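Local coordinates for protein glycosyl hydrolase, family 38 (PDB 3LVT) that probably hydrolyses alpha-mannosidic linkages and binds a calcium ion, at residues A500-D505 against V820-A825; E529-F534 against A548-G553. All coordinates share one frame; numbering follows the deposited sequence.

Contact 1: residues A500-D505 against V820-A825; sequences APFSWD and VYLTTA
Ser503 and Val820 face each other as an antiparallel, non-hydrogen-bonded pair, with their CA atoms 4.2 Å apart. One residue along, the backbone bond forms: Tyr821 N donates to Phe502 O over 2.8 Å. Beyond it the chains diverge, and Pro501 CA and Thr823 CA are already 7.0 Å apart. Ser503 OG also reaches back to Ala500 O, bonding from above the carbonyl plane and closing the bend ahead of strand 503-511.

On the face carrying Ser503 and Val820, the methyl CG1 of Val820 fits against Ser503 CB (3.7 Å) and Ala500 CB. Phe502 instead meets Leu822, the two CB atoms lying 3.9 Å apart. With its CG anti to the carbonyl carbon (chi1 -57°), the Phe502 ring slants past Leu822, whose CD1 approaches CG and CD2, while Thr824 OG1 lies near the ring plane at the edge. Tyr821 touches Phe502 O through CB, but its ring leads away from 500-505, and its hydroxyl bonds to Glu330 of helix 304-332. Met327 of that helix packs against both aromatic side chains.

Phe502 has left-handed backbone angles (42°/55°), and it and Ser503 together face Asn410, which makes a G1 beta bulge. The bulge marks the start of strand 503-511, placed here between strands 404-410 and 818-823 in the C-terminal beta region of this family 38 protein.

Contact 2: residues E529-F534 against A548-G553; sequences EMENEF and ADKKTG
Lys550 sends its ammonium group across to two acceptors at once. NZ forms a salt bridge with Glu531 OE2, using the anti lone pair of that oxygen, and bonds to Asn532 O at 2.9 Å from well above the carbonyl plane. The Glu531 and Lys550 side chains cross at about a right angle: Glu531 runs extended beyond CG, whereas Lys550 bends at chi3 (71°), which carries CD and CE close past Asn532 O. At its other end the same lysine is fixed by its backbone, N donating to Phe534 O over 2.8 Å, and its CB lies 3.3 Å from Glu533 O.

Farther out, Lys551 folds through successive bends until NZ comes within 3.8 Å of Glu533 OE2, a long salt bridge, and lies obliquely to the Phe534 ring near CD2. Glu533 OE2 itself lies above one face of the Phe534 ring, offset toward the rim, while Asn532 ND2 sits in plane at the ring edge.

In 548-553, Asp549 OD1 accepts from Lys551 N at 2.9 Å, an Asx turn, and also from Thr552 N. In 529-534, Asn532 OD1 bonds to Ile535 N and only weakly to Phe534 N.

Strand 535-539 runs antiparallel to both 529-531 and 545-549, so the contact links the segments that follow these two flanking strands. Strand 641-653 packs against Met530, a selenomethionine, and Asn532, whose ND2 bonds to Ile653 O.

The two contacts illustrate how separation in sequence and in space can differ. Contact 1 joins segments 315 residues apart, and contact 2, closed over only 14, is nested inside the loop that contact 1 completes. They remain independent in space: their centres are 30 Å apart and their nearest atoms about 16 Å, without touching. The centre of contact 1 lies about 24 Å from the centre of the molecule, that of contact 2 about 32 Å. The strands concerned belong to different antiparallel sheets. Both lie away from the calcium ion bound by Asn250, Phe253 and Tyr256; they are structural contacts, one a strand pairing and the other a largely polar link between turns.

Contact 1: residues A500-D505 against V820-A825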
loop_
_atom_site.group_PDB
_atom_site.type_symbol
_atom_site.label_atom_id
_atom_site.label_comp_id
_atom_site.label_asym_id
_atom_site.label_seq_id
_atom_site.Cartn_x
_atom_site.Cartn_y
_atom_site.Cartn_z
ATOM N N ALA A 500 -20.487 5.457 13.011
ATOM C CA ALA A 500 -20.937 4.741 11.811
ATOM C C ALA A 500 -20.024 5.014 10.627
ATOM O O ALA A 500 -19.566 6.136 10.458
ATOM C CB ALA A 500 -22.396 5.120 11.463
ATOM N N PRO A 501 -19.762 3.981 9.811
ATOM C CA PRO A 501 -19.015 4.141 8.559
ATOM C C PRO A 501 -19.608 5.261 7.729
ATOM O O PRO A 501 -20.795 5.530 7.839
ATOM C CB PRO A 501 -19.237 2.802 7.837
ATOM C CG PRO A 501 -19.471 1.814 8.926
ATOM C CD PRO A 501 -20.113 2.569 10.071
ATOM N N PHE A 502 -18.775 5.918 6.933
ATOM C CA PHE A 502 -19.224 6.918 5.965
ATOM C C PHE A 502 -20.324 7.882 6.460
ATOM O O PHE A 502 -21.387 8.039 5.857
ATOM C CB PHE A 502 -19.586 6.227 4.650
ATOM C CG PHE A 502 -18.446 5.430 4.065
ATOM C CD1 PHE A 502 -17.228 6.056 3.742
ATOM C CD2 PHE A 502 -18.576 4.064 3.846
ATOM C CE1 PHE A 502 -16.159 5.334 3.210
ATOM C CE2 PHE A 502 -17.518 3.330 3.300
ATOM C CZ PHE A 502 -16.295 3.966 2.994
ATOM N N SER A 503 -20.043 8.549 7.565
ATOM C CA SER A 503 -21.014 9.430 8.160
ATOM C C SER A 503 -20.312 10.644 8.747
ATOM O O SER A 503 -19.073 10.669 8.862
ATOM C CB SER A 503 -21.792 8.678 9.250
ATOM O OG SER A 503 -21.186 8.839 10.523
ATOM N N TRP A 504 -21.103 11.650 9.120
ATOM C CA TRP A 504 -20.575 12.799 9.850
ATOM C C TRP A 504 -21.465 13.271 10.993
ATOM O O TRP A 504 -22.692 13.090 10.977
ATOM C CB TRP A 504 -20.237 13.959 8.910
ATOM C CG TRP A 504 -21.407 14.625 8.285
ATOM C CD1 TRP A 504 -22.279 15.492 8.883
ATOM C CD2 TRP A 504 -21.820 14.521 6.923
ATOM N NE1 TRP A 504 -23.218 15.921 7.978
ATOM C CE2 TRP A 504 -22.960 15.339 6.768
ATOM C CE3 TRP A 504 -21.336 13.812 5.810
ATOM C CZ2 TRP A 504 -23.626 15.467 5.558
ATOM C CZ3 TRP A 504 -22.006 13.936 4.597
ATOM C CH2 TRP A 504 -23.138 14.757 4.484
ATOM N N ASP A 505 -20.812 13.875 11.981
ATOM C CA ASP A 505 -21.471 14.535 13.087
ATOM C C ASP A 505 -20.871 15.925 13.269
ATOM O O ASP A 505 -19.664 16.148 13.048
ATOM C CB ASP A 505 -21.317 13.723 14.372
ATOM C CG ASP A 505 -21.935 12.321 14.278
ATOM O OD1 ASP A 505 -23.054 12.162 13.720
ATOM O OD2 ASP A 505 -21.291 11.372 14.794
ATOM N N VAL A 820 -25.645 9.710 7.744
ATOM C CA VAL A 820 -24.987 8.480 7.309
ATOM C C VAL A 820 -25.136 8.390 5.797
ATOM O O VAL A 820 -26.250 8.228 5.289
ATOM C CB VAL A 820 -25.583 7.213 7.994
ATOM C CG1 VAL A 820 -25.106 7.094 9.440
ATOM C CG2 VAL A 820 -27.138 7.208 7.942
ATOM N N TYR A 821 -24.017 8.522 5.077
ATOM C CA TYR A 821 -24.023 8.556 3.602
ATOM C C TYR A 821 -24.193 7.170 3.015
ATOM O O TYR A 821 -24.857 6.986 1.998
ATOM C CB TYR A 821 -22.730 9.163 3.067
ATOM C CG TYR A 821 -22.721 9.388 1.571
ATOM C CD1 TYR A 821 -23.442 10.437 1.003
ATOM C CD2 TYR A 821 -21.981 8.566 0.720
ATOM C CE1 TYR A 821 -23.434 10.660 -0.371
ATOM C CE2 TYR A 821 -21.964 8.785 -0.663
ATOM C CZ TYR A 821 -22.689 9.837 -1.203
ATOM O OH TYR A 821 -22.695 10.072 -2.568
ATOM N N LEU A 822 -23.561 6.201 3.663
ATOM C CA LEU A 822 -23.599 4.823 3.236
ATOM C C LEU A 822 -23.787 4.024 4.471
ATOM O O LEU A 822 -23.201 4.294 5.519
ATOM C CB LEU A 822 -22.303 4.402 2.548
ATOM C CG LEU A 822 -22.210 4.811 1.081
ATOM C CD1 LEU A 822 -20.768 5.116 0.710
ATOM C CD2 LEU A 822 -22.821 3.740 0.168
ATOM N N THR A 823 -24.656 3.054 4.349
ATOM C CA THR A 823 -24.934 2.206 5.444
ATOM C C THR A 823 -24.559 0.876 4.866
ATOM O O THR A 823 -25.003 0.506 3.784
ATOM C CB THR A 823 -26.396 2.308 5.921
ATOM O OG1 THR A 823 -26.792 1.042 6.451
ATOM C CG2 THR A 823 -27.332 2.712 4.786
ATOM N N THR A 824 -23.706 0.192 5.607
ATOM C CA THR A 824 -22.812 -0.811 5.082
ATOM C C THR A 824 -23.223 -2.067 5.829
ATOM O O THR A 824 -23.808 -1.982 6.916
ATOM C CB THR A 824 -21.304 -0.387 5.403
ATOM O OG1 THR A 824 -20.777 0.549 4.432
ATOM C CG2 THR A 824 -20.404 -1.564 5.497
ATOM N N ALA A 825 -22.945 -3.232 5.257
ATOM C CA ALA A 825 -23.268 -4.490 5.936
ATOM C C ALA A 825 -22.197 -4.884 6.957
ATOM O O ALA A 825 -20.991 -4.806 6.673
ATOM C CB ALA A 825 -23.450 -5.596 4.920
#

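Contact 2: residues E529-F534 against A548-G553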
loop_
_atom_site.group_PDB
_atom_site.type_symbol
_atom_site.label_atom_id
_atom_site.label_comp_id
_atom_site.label_asym_id
_atom_site.label_seq_id
_atom_site.Cartn_x
_atom_site.Cartn_y
_atom_site.Cartn_z
ATOM N N GLU A 529 1.097 0.580 35.301
ATOM C CA GLU A 529 0.012 -0.263 34.823
ATOM C C GLU A 529 -1.112 0.574 34.219
ATOM O O GLU A 529 -1.234 1.763 34.498
ATOM C CB GLU A 529 -0.548 -1.106 35.971
ATOM C CG GLU A 529 0.371 -2.217 36.411
ATOM C CD GLU A 529 -0.209 -3.059 37.532
ATOM O OE1 GLU A 529 -0.659 -2.501 38.569
ATOM O OE2 GLU A 529 -0.198 -4.292 37.377
HETATM N N MSE A 530 -1.921 -0.057 33.376
HETATM C CA MSE A 530 -3.171 0.532 32.903
HETATM C C MSE A 530 -4.154 -0.557 32.503
HETATM O O MSE A 530 -3.754 -1.678 32.185
HETATM C CB MSE A 530 -2.945 1.529 31.759
HETATM C CG MSE A 530 -2.096 1.032 30.627
HETATM SE SE MSE A 530 -1.827 2.439 29.306
HETATM C CE MSE A 530 -0.422 1.541 28.266
ATOM N N GLU A 531 -5.440 -0.233 32.532
ATOM C CA GLU A 531 -6.458 -1.218 32.170
ATOM C C GLU A 531 -7.801 -0.632 31.786
ATOM O O GLU A 531 -8.181 0.446 32.225
ATOM C CB GLU A 531 -6.637 -2.284 33.268
ATOM C CG GLU A 531 -7.259 -1.806 34.560
ATOM C CD GLU A 531 -7.430 -2.946 35.556
ATOM O OE1 GLU A 531 -6.796 -2.901 36.635
ATOM O OE2 GLU A 531 -8.189 -3.895 35.255
ATOM N N ASN A 532 -8.497 -1.359 30.932
ATOM C CA ASN A 532 -9.878 -1.072 30.624
ATOM C C ASN A 532 -10.625 -2.394 30.699
ATOM O O ASN A 532 -10.061 -3.385 31.179
ATOM C CB ASN A 532 -9.993 -0.384 29.257
ATOM C CG ASN A 532 -9.393 -1.205 28.112
ATOM O OD1 ASN A 532 -9.043 -2.372 28.277
ATOM N ND2 ASN A 532 -9.298 -0.592 26.936
ATOM N N GLU A 533 -11.874 -2.428 30.249
ATOM C CA GLU A 533 -12.653 -3.684 30.263
ATOM C C GLU A 533 -11.966 -4.828 29.504
ATOM O O GLU A 533 -12.061 -5.978 29.908
ATOM C CB GLU A 533 -14.077 -3.480 29.717
ATOM C CG GLU A 533 -14.207 -2.328 28.696
ATOM C CD GLU A 533 -15.532 -2.344 27.919
ATOM O OE1 GLU A 533 -16.241 -1.298 27.907
ATOM O OE2 GLU A 533 -15.852 -3.404 27.327
ATOM N N PHE A 534 -11.266 -4.512 28.415
ATOM C CA PHE A 534 -10.715 -5.553 27.539
ATOM C C PHE A 534 -9.388 -6.110 28.025
ATOM O O PHE A 534 -9.168 -7.303 27.948
ATOM C CB PHE A 534 -10.584 -5.056 26.094
ATOM C CG PHE A 534 -11.813 -4.357 25.564
ATOM C CD1 PHE A 534 -11.891 -2.967 25.553
ATOM C CD2 PHE A 534 -12.890 -5.084 25.056
ATOM C CE1 PHE A 534 -13.028 -2.302 25.046
ATOM C CE2 PHE A 534 -14.042 -4.425 24.552
ATOM C CZ PHE A 534 -14.096 -3.037 24.547
ATOM N N ALA A 548 -2.811 -8.933 29.965
ATOM C CA ALA A 548 -3.843 -9.944 30.206
ATOM C C ALA A 548 -5.103 -9.616 29.392
ATOM O O ALA A 548 -5.596 -8.486 29.432
ATOM C CB ALA A 548 -4.173 -10.028 31.689
ATOM N N ASP A 549 -5.623 -10.582 28.643
ATOM C CA ASP A 549 -6.928 -10.388 28.023
ATOM C C ASP A 549 -7.964 -10.631 29.118
ATOM O O ASP A 549 -8.082 -11.736 29.634
ATOM C CB ASP A 549 -7.123 -11.340 26.838
ATOM C CG ASP A 549 -8.379 -11.027 26.020
ATOM O OD1 ASP A 549 -9.481 -10.852 26.613
ATOM O OD2 ASP A 549 -8.266 -10.968 24.768
ATOM N N LYS A 550 -8.700 -9.596 29.500
ATOM C CA LYS A 550 -9.679 -9.752 30.596
ATOM C C LYS A 550 -10.852 -10.685 30.274
ATOM O O LYS A 550 -11.463 -11.217 31.190
ATOM C CB LYS A 550 -10.126 -8.407 31.160
ATOM C CG LYS A 550 -9.113 -7.874 32.173
ATOM C CD LYS A 550 -9.143 -6.351 32.361
ATOM C CE LYS A 550 -10.392 -5.883 33.106
ATOM N NZ LYS A 550 -10.168 -4.595 33.822
ATOM N N LYS A 551 -11.097 -10.919 28.979
ATOM C CA LYS A 551 -12.207 -11.745 28.496
ATOM C C LYS A 551 -11.849 -13.223 28.224
ATOM O O LYS A 551 -12.707 -14.090 28.332
ATOM C CB LYS A 551 -12.858 -11.147 27.219
ATOM C CG LYS A 551 -13.065 -9.631 27.175
ATOM C CD LYS A 551 -13.860 -9.104 28.343
ATOM C CE LYS A 551 -15.210 -8.536 27.888
ATOM N NZ LYS A 551 -15.105 -7.137 27.342
ATOM N N THR A 552 -10.605 -13.509 27.837
ATOM C CA THR A 552 -10.184 -14.897 27.612
ATOM C C THR A 552 -9.401 -15.471 28.782
ATOM O O THR A 552 -9.313 -16.698 28.929
ATOM C CB THR A 552 -9.288 -15.045 26.379
ATOM O OG1 THR A 552 -7.973 -14.532 26.679
ATOM C CG2 THR A 552 -9.893 -14.335 25.171
ATOM N N GLY A 553 -8.802 -14.591 29.583
ATOM C CA GLY A 553 -7.876 -14.990 30.642
ATOM C C GLY A 553 -6.460 -15.257 30.157
ATOM O O GLY A 553 -5.548 -15.472 30.956
#